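Local coordinates for protein putative NAD-dependent epimerase/dehydratase (PDB 3E8X) that binds NADP and is probably an NAD(P)-dependent epimerase or dehydratase of the short-chain dehydrogenase/reductase type, its substrate and reaction still unknown, at residues R193-H198 against V220-T225; R125-S130 against T166-G171; K42-E47 against I204-D209. All blocks are in the same frame, centred on the assembly; numbering follows the deposited sequence. Where two conformers were deposited one is given.

Contact 1. Residues R193-H198 against V220-T225; sequences RSITRH and VLNGDT. With NAP (NADP nicotinamide-adenine-dinucleotide phosphate), chain B.
Asn222 meets the chain of 193-198 through its backbone and its side chain together. Its N donates to Ser194 O, 3.0 Å away and nearly straight at 167°, while its OD1 accepts from Thr196 N at 2.9 Å. The second bond is more bent, with the donor tilted 29° from the plane of the amide carbonyl. Two polar groups on either side of Ile195 are thus met by one residue, and OD1 also lies 3.2 Å from Ile195 CA. The other end of the amide, ND2, is held by Asp199 and by the carbonyl of Lys181, which fixes the flip of the group; Asp199 also takes the hydroxyl of Thr196, the N-cap residue of helix 197-207.

Both segments border strand 164-174 in the sheet of a Rossmann-type fold, where strands 195-196 and 216-223 each pair in parallel with different parts of it. Arg197, just past the cap, uses NE to bond NADP O1N at 2.6 Å, so the first turn of the helix that Thr196 caps also supplies a cofactor-binding side chain.

The exposed Arg193 reaches Asn222 with a chain bent at chi3; in the conformer described, Asn222 O sits 3.3 Å above one face of the guanidinium, toward its rim, and NH2 touches Asn222 CB. NE is too poorly angled for a hydrogen bond to that oxygen, and since Arg193 has a second conformer this contact is less certain. The buried Ile195 packs on Val220: with CG1 anti to the backbone N (chi1 -174°), CD1 extends to Val220 CG2 at 3.8 Å, and CG2 rests near Val220 O.

Contact 2. Residues R125-S130 against T166-G171; sequences RFIMVS and TIVRPG. With NAP (NADP nicotinamide-adenine-dinucleotide phosphate), chain B.
Arg125 reaches Thr166 by a long route that can be followed atom by atom. From CB the chain sets out with CG anti to the backbone N (chi1 -171°), then bends at chi2 (60°), which brings the guanidinium round to the neighbouring strand. NE bonds Val208 O. CZ lies beneath Ile127 CD1, which sits 3.3 Å above the centre of the guanidinium face. At the tip NH1 and NH2 both donate, end-on, to Thr166 OG1, at 2.8 Å from NH1 and 3.0 Å from NH2, with the hydroxyl oxygen, also bonded to Thr213 O, almost in the guanidinium plane. NH1 also meets Asp164 O and NH2 Leu207 O, so each nitrogen of this buried group donates to oxygen.

Strands 125-129 and 164-174 are the parallel neighbours of a beta-alpha-beta unit closed by helix 145-160, part of the Rossmann-type sheet. Four backbone bonds join them, ending with Ser130 N to Val168 O at 2.8 Å. Ile127 CG2 and Val168 CG2 touch on the Thr166 face; on the other, Met128, a selenomethionine, lays CB against Ile167 CG1 at 4.0 Å. Just beyond the end of strand 125-129, Pro170 CD packs on Ser130 O, and that oxygen lies 3.3 Å from NADP C6N of the nicotinamide.

Contact 3. Residues K42-E47 against I204-D209; sequences KNKGHE and IAELVD
Lys44 and Glu206 form the one direct charged bond of this contact, a salt bridge of 2.8 Å between Lys44 NZ and Glu206 OE1. The two side chains cross at a slant, each bent at chi2, and NZ meets the carboxylate from above its plane, 46° out of it. Glu206 starts off away from the partner segment, and the bend at chi2 (67°) carries its carboxylate back to the lysine. The side chain of Glu206 also touches Ile227, Ala228 and Val231 of helix 227-232. With an alanine here, Lys44 would probably be left without its charged mate in this contact and free to swing, and the packing on helix 227-232 would thin.

Water supplies the second kind of link. One molecule donates to Glu206 O at 2.6 Å and accepts a weak bond from Lys44 NZ. Another sits in the plane of the His46 ring, 2.8 Å from NE2; it donates to Ala205 O and, weakly, to Asp209 OD1, so a single water ties the imidazole to the end of helix 197-207.

Nonpolar and edge contacts complete the account. Val208 CG1 lies 3.5 Å from His46 NE2, the two side chains sliding past each other in opposite directions. Asp209 OD2 stands at the ring edge, 3.5 Å from His46 CE1, its carboxylate turned 82° from the ring. His46 follows Gly45, whose positive phi closes helix 32-43 in a Schellman motif, and its ND1 is bonded to Met22 N.

Two helix ends that both lie against the Rossmann-type sheet are therefore joined by side chains and water, with no direct backbone bond. The carboxylate of Asp209 at the ring edge would probably favour a positive charge on His46, though the ND1 bond to Met22 N would tend to oppose it.

In the fold
Contacts 1 and 2 meet along strand 164-174, their centres 14 Å apart: Val220 N lies 3.0 Å from Arg169 O and Val220 O 3.0 Å from Gly171 N, probable hydrogen bonds that extend the sheet of contact 2 into contact 1. Both reach NADP, contact 1 at a phosphate oxygen and contact 2 at the nicotinamide. Contact 3 lies at the far end of helix 197-207, whose start belongs to contact 1; these two do not touch, their nearest atoms being about 7 Å apart. Contact 2 bridges to it through Arg125, with NE 2.9 Å from Val208 O, and through Val129 CG2 against Ile204 CD1 at 3.4 Å.

Contact 1. Residues R193-H198 against V220-T225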
loop_
_atom_site.group_PDB
_atom_site.type_symbol
_atom_site.label_atom_id
_atom_site.label_comp_id
_atom_site.label_asym_id
_atom_site.label_seq_id
_atom_site.Cartn_x
_atom_site.Cartn_y
_atom_site.Cartn_z
ATOM N N ARG A 193 0.325 24.792 12.680
ATOM C CA ARG A 193 1.677 24.905 13.194
ATOM C C ARG A 193 2.561 23.819 12.575
ATOM O O ARG A 193 2.074 22.895 11.919
ATOM C CB ARG A 193 1.679 24.812 14.736
ATOM C CG ARG A 193 1.159 26.087 15.442
ATOM C CD ARG A 193 1.652 26.233 16.910
ATOM N NE ARG A 193 3.111 26.407 17.042
ATOM C CZ ARG A 193 3.736 26.864 18.134
ATOM N NH1 ARG A 193 3.052 27.227 19.218
ATOM N NH2 ARG A 193 5.061 26.955 18.137
ATOM N N SER A 194 3.859 23.981 12.787
ATOM C CA SER A 194 4.933 23.087 12.366
ATOM C C SER A 194 5.531 22.386 13.574
ATOM O O SER A 194 5.160 22.674 14.715
ATOM C CB SER A 194 6.045 23.923 11.722
ATOM O OG SER A 194 6.011 23.847 10.330
ATOM N N ILE A 195 6.497 21.490 13.337
ATOM C CA ILE A 195 7.305 20.980 14.430
ATOM C C ILE A 195 8.750 20.869 13.939
ATOM O O ILE A 195 8.986 20.454 12.810
ATOM C CB ILE A 195 6.774 19.593 15.033
ATOM C CG1 ILE A 195 7.604 19.191 16.283
ATOM C CG2 ILE A 195 6.694 18.420 13.951
ATOM C CD1 ILE A 195 6.952 18.113 17.138
ATOM N N THR A 196 9.703 21.233 14.794
ATOM C CA THR A 196 11.099 21.098 14.420
ATOM C C THR A 196 11.489 19.610 14.364
ATOM O O THR A 196 10.972 18.786 15.105
ATOM C CB THR A 196 12.081 21.911 15.310
ATOM O OG1 THR A 196 12.234 21.309 16.601
ATOM C CG2 THR A 196 11.652 23.372 15.443
ATOM N N ARG A 197 12.391 19.276 13.466
ATOM C CA ARG A 197 12.926 17.925 13.416
ATOM C C ARG A 197 13.646 17.504 14.727
ATOM O O ARG A 197 13.644 16.312 15.090
ATOM C CB ARG A 197 13.846 17.793 12.209
ATOM C CG ARG A 197 13.131 17.807 10.884
ATOM C CD ARG A 197 14.107 17.580 9.717
ATOM N NE ARG A 197 13.406 17.338 8.461
ATOM C CZ ARG A 197 12.895 18.289 7.700
ATOM N NH1 ARG A 197 13.048 19.566 8.005
ATOM N NH2 ARG A 197 12.256 17.959 6.599
ATOM N N HIS A 198 14.292 18.465 15.393
ATOM C CA HIS A 198 14.938 18.237 16.690
ATOM C C HIS A 198 13.910 17.709 17.700
ATOM O O HIS A 198 14.162 16.758 18.408
ATOM C CB HIS A 198 15.535 19.513 17.284
ATOM C CG HIS A 198 16.889 19.866 16.780
ATOM N ND1 HIS A 198 18.015 19.137 17.103
ATOM C CD2 HIS A 198 17.314 20.905 16.007
ATOM C CE1 HIS A 198 19.070 19.691 16.520
ATOM N NE2 HIS A 198 18.679 20.777 15.867
ATOM N N VAL A 220 1.649 15.269 16.505
ATOM C CA VAL A 220 2.504 16.125 17.337
ATOM C C VAL A 220 2.952 17.378 16.589
ATOM O O VAL A 220 3.444 17.285 15.456
ATOM C CB VAL A 220 3.682 15.318 18.006
ATOM C CG1 VAL A 220 4.651 14.677 16.987
ATOM C CG2 VAL A 220 4.368 16.193 19.096
ATOM N N LEU A 221 2.693 18.551 17.216
ATOM C CA LEU A 221 3.116 19.864 16.742
ATOM C C LEU A 221 3.998 20.525 17.795
ATOM O O LEU A 221 4.046 20.074 18.943
ATOM C CB LEU A 221 1.881 20.747 16.450
ATOM C CG LEU A 221 0.847 20.167 15.443
ATOM C CD1 LEU A 221 -0.392 21.048 15.300
ATOM C CD2 LEU A 221 1.496 19.877 14.080
ATOM N N ASN A 222 4.729 21.590 17.436
ATOM C CA ASN A 222 5.321 22.427 18.500
ATOM C C ASN A 222 4.168 23.131 19.181
ATOM O O ASN A 222 3.150 23.414 18.573
ATOM C CB ASN A 222 6.380 23.451 18.011
ATOM C CG ASN A 222 7.800 22.843 17.854
ATOM O OD1 ASN A 222 8.347 22.901 16.771
ATOM N ND2 ASN A 222 8.400 22.301 18.942
ATOM N N GLY A 223 4.354 23.411 20.458
ATOM C CA GLY A 223 3.312 23.980 21.320
ATOM C C GLY A 223 3.933 24.436 22.638
ATOM O O GLY A 223 5.084 24.915 22.658
ATOM N N ASP A 224 3.229 24.210 23.735
ATOM C CA ASP A 224 3.602 24.804 25.005
ATOM C C ASP A 224 3.947 23.853 26.137
ATOM O O ASP A 224 4.368 24.288 27.198
ATOM C CB ASP A 224 2.472 25.717 25.434
ATOM C CG ASP A 224 2.387 26.970 24.562
ATOM O OD1 ASP A 224 3.445 27.454 24.057
ATOM O OD2 ASP A 224 1.260 27.478 24.370
ATOM N N THR A 225 3.783 22.560 25.924
ATOM C CA THR A 225 3.948 21.613 26.979
ATOM C C THR A 225 5.308 20.929 26.824
ATOM O O THR A 225 5.638 20.421 25.760
ATOM C CB THR A 225 2.849 20.549 26.959
ATOM O OG1 THR A 225 1.574 21.176 26.843
ATOM C CG2 THR A 225 2.913 19.657 28.192
HETATM P PA NAP B . 15.081 12.552 5.317
HETATM O O1A NAP B . 14.698 12.468 3.836
HETATM O O2A NAP B . 16.101 13.573 5.772
HETATM O O5B NAP B . 15.473 11.046 5.764
HETATM C C5B NAP B . 15.228 9.882 4.953
HETATM C C4B NAP B . 16.345 8.844 5.040
HETATM O O4B NAP B . 15.860 7.654 4.392
HETATM C C3B NAP B . 17.670 9.223 4.330
HETATM O O3B NAP B . 18.822 9.219 5.194
HETATM C C2B NAP B . 17.862 8.146 3.275
HETATM O O2B NAP B . 19.222 7.705 3.040
HETATM C C1B NAP B . 17.007 7.007 3.853
HETATM N N9A NAP B . 16.725 6.003 2.796
HETATM C C8A NAP B . 16.236 6.245 1.570
HETATM N N7A NAP B . 16.171 5.082 0.892
HETATM C C5A NAP B . 16.623 4.112 1.713
HETATM C C6A NAP B . 16.793 2.729 1.582
HETATM N N6A NAP B . 16.460 2.111 0.431
HETATM N N1A NAP B . 17.314 2.001 2.597
HETATM C C2A NAP B . 17.653 2.608 3.735
HETATM N N3A NAP B . 17.506 3.938 3.899
HETATM C C4A NAP B . 16.988 4.707 2.905
HETATM O O3 NAP B . 13.697 12.829 6.145
HETATM P PN NAP B . 13.509 13.587 7.580
HETATM O O1N NAP B . 13.344 15.050 7.270
HETATM O O2N NAP B . 14.527 12.977 8.517
HETATM O O5D NAP B . 12.018 13.210 8.042
HETATM C C5D NAP B . 11.725 11.938 8.608
HETATM C C4D NAP B . 10.385 11.488 8.054
HETATM O O4D NAP B . 9.333 12.372 8.444
HETATM C C3D NAP B . 10.383 11.481 6.532
HETATM O O3D NAP B . 10.932 10.237 6.073
HETATM C C2D NAP B . 8.928 11.788 6.163
HETATM O O2D NAP B . 8.222 10.654 5.708
HETATM C C1D NAP B . 8.276 12.294 7.471
HETATM N N1N NAP B . 7.543 13.595 7.383
HETATM C C2N NAP B . 8.035 14.666 6.713
HETATM C C3N NAP B . 7.310 15.877 6.676
HETATM C C7N NAP B . 7.829 17.114 5.977
HETATM O O7N NAP B . 7.325 18.216 6.262
HETATM N N7N NAP B . 8.856 16.987 5.119
HETATM C C4N NAP B . 6.082 15.960 7.336
HETATM C C5N NAP B . 5.607 14.853 8.018
HETATM C C6N NAP B . 6.362 13.692 8.024
HETATM P P2B NAP B . 20.398 8.600 2.335
HETATM O O1X NAP B . 21.046 9.384 3.445
HETATM O O2X NAP B . 21.342 7.556 1.743
HETATM O O3X NAP B . 19.643 9.480 1.362
#

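Contact 2. Residues R125-S130 against T166-G171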
loop_
_atom_site.group_PDB
_atom_site.type_symbol
_atom_site.label_atom_id
_atom_site.label_comp_id
_atom_site.label_asym_id
_atom_site.label_seq_id
_atom_site.Cartn_x
_atom_site.Cartn_y
_atom_site.Cartn_z
ATOM N N ARG A 125 9.316 -4.011 20.252
ATOM C CA ARG A 125 9.142 -2.554 20.288
ATOM C C ARG A 125 9.413 -1.902 18.939
ATOM O O ARG A 125 10.485 -2.040 18.370
ATOM C CB ARG A 125 10.003 -1.969 21.413
ATOM C CG ARG A 125 9.744 -0.498 21.704
ATOM C CD ARG A 125 8.306 -0.223 22.132
ATOM N NE ARG A 125 8.080 1.127 22.686
ATOM C CZ ARG A 125 7.017 1.870 22.412
ATOM N NH1 ARG A 125 6.077 1.432 21.613
ATOM N NH2 ARG A 125 6.886 3.070 22.935
ATOM N N PHE A 126 8.403 -1.197 18.428
ATOM C CA PHE A 126 8.459 -0.588 17.122
ATOM C C PHE A 126 7.868 0.836 17.167
ATOM O O PHE A 126 6.694 1.036 17.534
ATOM C CB PHE A 126 7.719 -1.464 16.114
ATOM C CG PHE A 126 8.038 -1.162 14.669
ATOM C CD1 PHE A 126 8.771 -2.069 13.909
ATOM C CD2 PHE A 126 7.568 -0.004 14.054
ATOM C CE1 PHE A 126 9.057 -1.801 12.588
ATOM C CE2 PHE A 126 7.871 0.278 12.721
ATOM C CZ PHE A 126 8.615 -0.628 11.987
ATOM N N ILE A 127 8.684 1.817 16.790
ATOM C CA ILE A 127 8.223 3.206 16.656
ATOM C C ILE A 127 8.215 3.615 15.164
ATOM O O ILE A 127 9.240 3.587 14.478
ATOM C CB ILE A 127 9.142 4.196 17.460
ATOM C CG1 ILE A 127 9.605 3.557 18.813
ATOM C CG2 ILE A 127 8.484 5.627 17.568
ATOM C CD1 ILE A 127 8.513 3.184 19.733
HETATM N N MSE A 128 7.027 3.959 14.673
HETATM C CA MSE A 128 6.833 4.472 13.355
HETATM C C MSE A 128 6.839 6.007 13.357
HETATM O O MSE A 128 6.132 6.657 14.129
HETATM C CB MSE A 128 5.504 3.979 12.826
HETATM C CG MSE A 128 5.053 4.654 11.567
HETATM SE SE MSE A 128 6.216 4.013 10.141
HETATM C CE MSE A 128 5.570 2.243 9.837
ATOM N N VAL A 129 7.669 6.584 12.491
ATOM C CA VAL A 129 7.622 8.018 12.183
ATOM C C VAL A 129 6.767 8.158 10.941
ATOM O O VAL A 129 7.172 7.843 9.854
ATOM C CB VAL A 129 9.027 8.628 11.983
ATOM C CG1 VAL A 129 8.947 10.123 11.745
ATOM C CG2 VAL A 129 9.905 8.291 13.191
ATOM N N SER A 130 5.563 8.635 11.164
ATOM C CA SER A 130 4.574 8.794 10.157
ATOM C C SER A 130 4.393 10.289 9.847
ATOM O O SER A 130 5.373 11.022 9.711
ATOM C CB SER A 130 3.275 8.137 10.655
ATOM O OG SER A 130 2.300 8.141 9.670
ATOM N N THR A 166 4.282 2.238 18.670
ATOM C CA THR A 166 3.790 3.623 18.842
ATOM C C THR A 166 4.006 4.282 17.488
ATOM O O THR A 166 5.087 4.147 16.894
ATOM C CB THR A 166 4.584 4.412 19.926
ATOM O OG1 THR A 166 4.539 3.709 21.168
ATOM C CG2 THR A 166 3.974 5.816 20.096
ATOM N N ILE A 167 2.967 4.966 17.025
ATOM C CA ILE A 167 2.963 5.763 15.783
ATOM C C ILE A 167 2.875 7.272 16.118
ATOM O O ILE A 167 1.913 7.769 16.758
ATOM C CB ILE A 167 1.796 5.409 14.795
ATOM C CG1 ILE A 167 1.812 3.907 14.386
ATOM C CG2 ILE A 167 1.852 6.274 13.544
ATOM C CD1 ILE A 167 0.448 3.360 13.878
ATOM N N VAL A 168 3.951 7.945 15.710
ATOM C CA VAL A 168 4.157 9.400 15.874
ATOM C C VAL A 168 3.905 10.048 14.523
ATOM O O VAL A 168 4.610 9.776 13.569
ATOM C CB VAL A 168 5.599 9.692 16.368
ATOM C CG1 VAL A 168 5.773 11.178 16.775
ATOM C CG2 VAL A 168 5.924 8.747 17.543
ATOM N N ARG A 169 2.895 10.914 14.474
ATOM C CA ARG A 169 2.535 11.645 13.260
ATOM C C ARG A 169 2.893 13.125 13.401
ATOM O O ARG A 169 2.053 13.925 13.819
ATOM C CB ARG A 169 1.026 11.460 12.978
ATOM C CG ARG A 169 0.698 10.039 12.579
ATOM C CD ARG A 169 -0.780 9.728 12.556
ATOM N NE ARG A 169 -0.989 8.477 11.839
ATOM C CZ ARG A 169 -2.167 7.911 11.618
ATOM N NH1 ARG A 169 -3.284 8.447 12.068
ATOM N NH2 ARG A 169 -2.223 6.815 10.886
ATOM N N PRO A 170 4.146 13.509 13.065
ATOM C CA PRO A 170 4.447 14.932 13.114
ATOM C C PRO A 170 3.674 15.735 12.083
ATOM O O PRO A 170 3.344 15.218 11.004
ATOM C CB PRO A 170 5.949 15.023 12.826
ATOM C CG PRO A 170 6.434 13.658 12.621
ATOM C CD PRO A 170 5.294 12.707 12.633
ATOM N N GLY A 171 3.399 16.989 12.432
ATOM C CA GLY A 171 3.037 18.044 11.481
ATOM C C GLY A 171 4.149 18.344 10.481
ATOM O O GLY A 171 5.196 17.673 10.471
HETATM P PA NAP B . 15.081 12.552 5.317
HETATM O O1A NAP B . 14.698 12.468 3.836
HETATM O O2A NAP B . 16.101 13.573 5.772
HETATM O O5B NAP B . 15.473 11.046 5.764
HETATM C C5B NAP B . 15.228 9.882 4.953
HETATM C C4B NAP B . 16.345 8.844 5.040
HETATM O O4B NAP B . 15.860 7.654 4.392
HETATM C C3B NAP B . 17.670 9.223 4.330
HETATM O O3B NAP B . 18.822 9.219 5.194
HETATM C C2B NAP B . 17.862 8.146 3.275
HETATM O O2B NAP B . 19.222 7.705 3.040
HETATM C C1B NAP B . 17.007 7.007 3.853
HETATM N N9A NAP B . 16.725 6.003 2.796
HETATM C C8A NAP B . 16.236 6.245 1.570
HETATM N N7A NAP B . 16.171 5.082 0.892
HETATM C C5A NAP B . 16.623 4.112 1.713
HETATM C C6A NAP B . 16.793 2.729 1.582
HETATM N N6A NAP B . 16.460 2.111 0.431
HETATM N N1A NAP B . 17.314 2.001 2.597
HETATM C C2A NAP B . 17.653 2.608 3.735
HETATM N N3A NAP B . 17.506 3.938 3.899
HETATM C C4A NAP B . 16.988 4.707 2.905
HETATM O O3 NAP B . 13.697 12.829 6.145
HETATM P PN NAP B . 13.509 13.587 7.580
HETATM O O1N NAP B . 13.344 15.050 7.270
HETATM O O2N NAP B . 14.527 12.977 8.517
HETATM O O5D NAP B . 12.018 13.210 8.042
HETATM C C5D NAP B . 11.725 11.938 8.608
HETATM C C4D NAP B . 10.385 11.488 8.054
HETATM O O4D NAP B . 9.333 12.372 8.444
HETATM C C3D NAP B . 10.383 11.481 6.532
HETATM O O3D NAP B . 10.932 10.237 6.073
HETATM C C2D NAP B . 8.928 11.788 6.163
HETATM O O2D NAP B . 8.222 10.654 5.708
HETATM C C1D NAP B . 8.276 12.294 7.471
HETATM N N1N NAP B . 7.543 13.595 7.383
HETATM C C2N NAP B . 8.035 14.666 6.713
HETATM C C3N NAP B . 7.310 15.877 6.676
HETATM C C7N NAP B . 7.829 17.114 5.977
HETATM O O7N NAP B . 7.325 18.216 6.262
HETATM N N7N NAP B . 8.856 16.987 5.119
HETATM C C4N NAP B . 6.082 15.960 7.336
HETATM C C5N NAP B . 5.607 14.853 8.018
HETATM C C6N NAP B . 6.362 13.692 8.024
HETATM P P2B NAP B . 20.398 8.600 2.335
HETATM O O1X NAP B . 21.046 9.384 3.445
HETATM O O2X NAP B . 21.342 7.556 1.743
HETATM O O3X NAP B . 19.643 9.480 1.362
#

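Contact 3. Residues K42-E47 against I204-D209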
loop_
_atom_site.group_PDB
_atom_site.type_symbol
_atom_site.label_atom_id
_atom_site.label_comp_id
_atom_site.label_asym_id
_atom_site.label_seq_id
_atom_site.Cartn_x
_atom_site.Cartn_y
_atom_site.Cartn_z
ATOM N N LYS A 42 21.163 8.192 22.581
ATOM C CA LYS A 42 22.387 8.045 23.323
ATOM C C LYS A 42 22.278 8.718 24.703
ATOM O O LYS A 42 22.650 8.148 25.746
ATOM C CB LYS A 42 23.532 8.670 22.525
ATOM C CG LYS A 42 24.748 8.855 23.342
ATOM C CD LYS A 42 25.937 9.286 22.550
ATOM C CE LYS A 42 27.153 9.275 23.455
ATOM N NZ LYS A 42 28.372 9.547 22.703
ATOM N N ASN A 43 21.738 9.928 24.716
ATOM C CA ASN A 43 21.751 10.667 25.961
ATOM C C ASN A 43 20.625 10.223 26.912
ATOM O O ASN A 43 20.621 10.591 28.073
ATOM C CB ASN A 43 21.864 12.181 25.711
ATOM C CG ASN A 43 23.261 12.577 25.168
ATOM O OD1 ASN A 43 24.262 12.553 25.883
ATOM N ND2 ASN A 43 23.317 12.899 23.882
ATOM N N LYS A 44 19.735 9.361 26.425
ATOM C CA LYS A 44 18.755 8.660 27.253
ATOM C C LYS A 44 19.307 7.320 27.784
ATOM O O LYS A 44 18.623 6.620 28.517
ATOM C CB LYS A 44 17.507 8.372 26.420
ATOM C CG LYS A 44 16.586 9.528 26.240
ATOM C CD LYS A 44 15.964 9.862 27.518
ATOM C CE LYS A 44 14.808 10.787 27.367
ATOM N NZ LYS A 44 14.194 10.902 28.744
ATOM N N GLY A 45 20.535 6.961 27.418
ATOM C CA GLY A 45 21.156 5.698 27.856
ATOM C C GLY A 45 20.975 4.500 26.940
ATOM O O GLY A 45 21.334 3.377 27.303
ATOM N N HIS A 46 20.423 4.733 25.744
ATOM C CA HIS A 46 20.214 3.685 24.761
ATOM C C HIS A 46 21.430 3.553 23.871
ATOM O O HIS A 46 22.329 4.370 23.909
ATOM C CB HIS A 46 18.925 3.932 23.939
ATOM C CG HIS A 46 17.725 4.116 24.805
ATOM N ND1 HIS A 46 17.376 3.207 25.780
ATOM C CD2 HIS A 46 16.824 5.124 24.890
ATOM C CE1 HIS A 46 16.295 3.636 26.411
ATOM N NE2 HIS A 46 15.934 4.793 25.882
ATOM N N GLU A 47 21.476 2.437 23.166
ATOM C CA GLU A 47 22.517 2.181 22.186
ATOM C C GLU A 47 21.899 2.289 20.797
ATOM O O GLU A 47 21.261 1.380 20.340
ATOM C CB GLU A 47 23.153 0.814 22.427
ATOM C CG GLU A 47 23.706 0.701 23.815
ATOM C CD GLU A 47 24.811 -0.326 23.949
ATOM O OE1 GLU A 47 24.839 -1.317 23.173
ATOM O OE2 GLU A 47 25.643 -0.148 24.857
ATOM N N ILE A 204 10.435 10.977 20.110
ATOM C CA ILE A 204 10.664 9.556 19.870
ATOM C C ILE A 204 11.520 8.971 20.961
ATOM O O ILE A 204 11.175 7.950 21.521
ATOM C CB ILE A 204 11.343 9.295 18.484
ATOM C CG1 ILE A 204 10.390 9.725 17.361
ATOM C CG2 ILE A 204 11.820 7.793 18.339
ATOM C CD1 ILE A 204 11.032 9.962 15.960
ATOM N N ALA A 205 12.677 9.586 21.210
ATOM C CA ALA A 205 13.612 9.130 22.259
ATOM C C ALA A 205 12.933 9.087 23.651
ATOM O O ALA A 205 13.179 8.193 24.460
ATOM C CB ALA A 205 14.878 10.010 22.281
ATOM N N GLU A 206 12.034 10.022 23.909
ATOM C CA GLU A 206 11.386 10.092 25.211
ATOM C C GLU A 206 10.507 8.860 25.441
ATOM O O GLU A 206 10.412 8.367 26.569
ATOM C CB GLU A 206 10.542 11.373 25.330
ATOM C CG GLU A 206 9.989 11.638 26.719
ATOM C CD GLU A 206 11.061 11.954 27.768
ATOM O OE1 GLU A 206 12.217 12.282 27.418
ATOM O OE2 GLU A 206 10.719 11.922 28.950
ATOM N N LEU A 207 9.880 8.364 24.369
ATOM C CA LEU A 207 8.843 7.324 24.516
ATOM C C LEU A 207 9.283 5.890 24.161
ATOM O O LEU A 207 8.566 4.950 24.435
ATOM C CB LEU A 207 7.550 7.757 23.766
ATOM C CG LEU A 207 7.492 8.023 22.243
ATOM C CD1 LEU A 207 7.703 6.747 21.466
ATOM C CD2 LEU A 207 6.109 8.603 21.945
ATOM N N VAL A 208 10.504 5.710 23.679
ATOM C CA VAL A 208 10.921 4.416 23.210
ATOM C C VAL A 208 10.839 3.316 24.299
ATOM O O VAL A 208 10.454 2.164 24.017
ATOM C CB VAL A 208 12.288 4.481 22.449
ATOM C CG1 VAL A 208 13.418 4.729 23.433
ATOM C CG2 VAL A 208 12.503 3.191 21.630
ATOM N N ASP A 209 11.127 3.664 25.541
ATOM C CA ASP A 209 11.090 2.699 26.603
ATOM C C ASP A 209 9.884 2.878 27.493
ATOM O O ASP A 209 9.865 2.307 28.562
ATOM C CB ASP A 209 12.355 2.749 27.468
ATOM C CG ASP A 209 12.622 4.126 28.057
ATOM O OD1 ASP A 209 11.852 5.089 27.831
ATOM O OD2 ASP A 209 13.660 4.239 28.693
HETATM O O HOH W 1 11.773 8.461 28.771
HETATM O O HOH W 2 13.866 6.590 26.509
#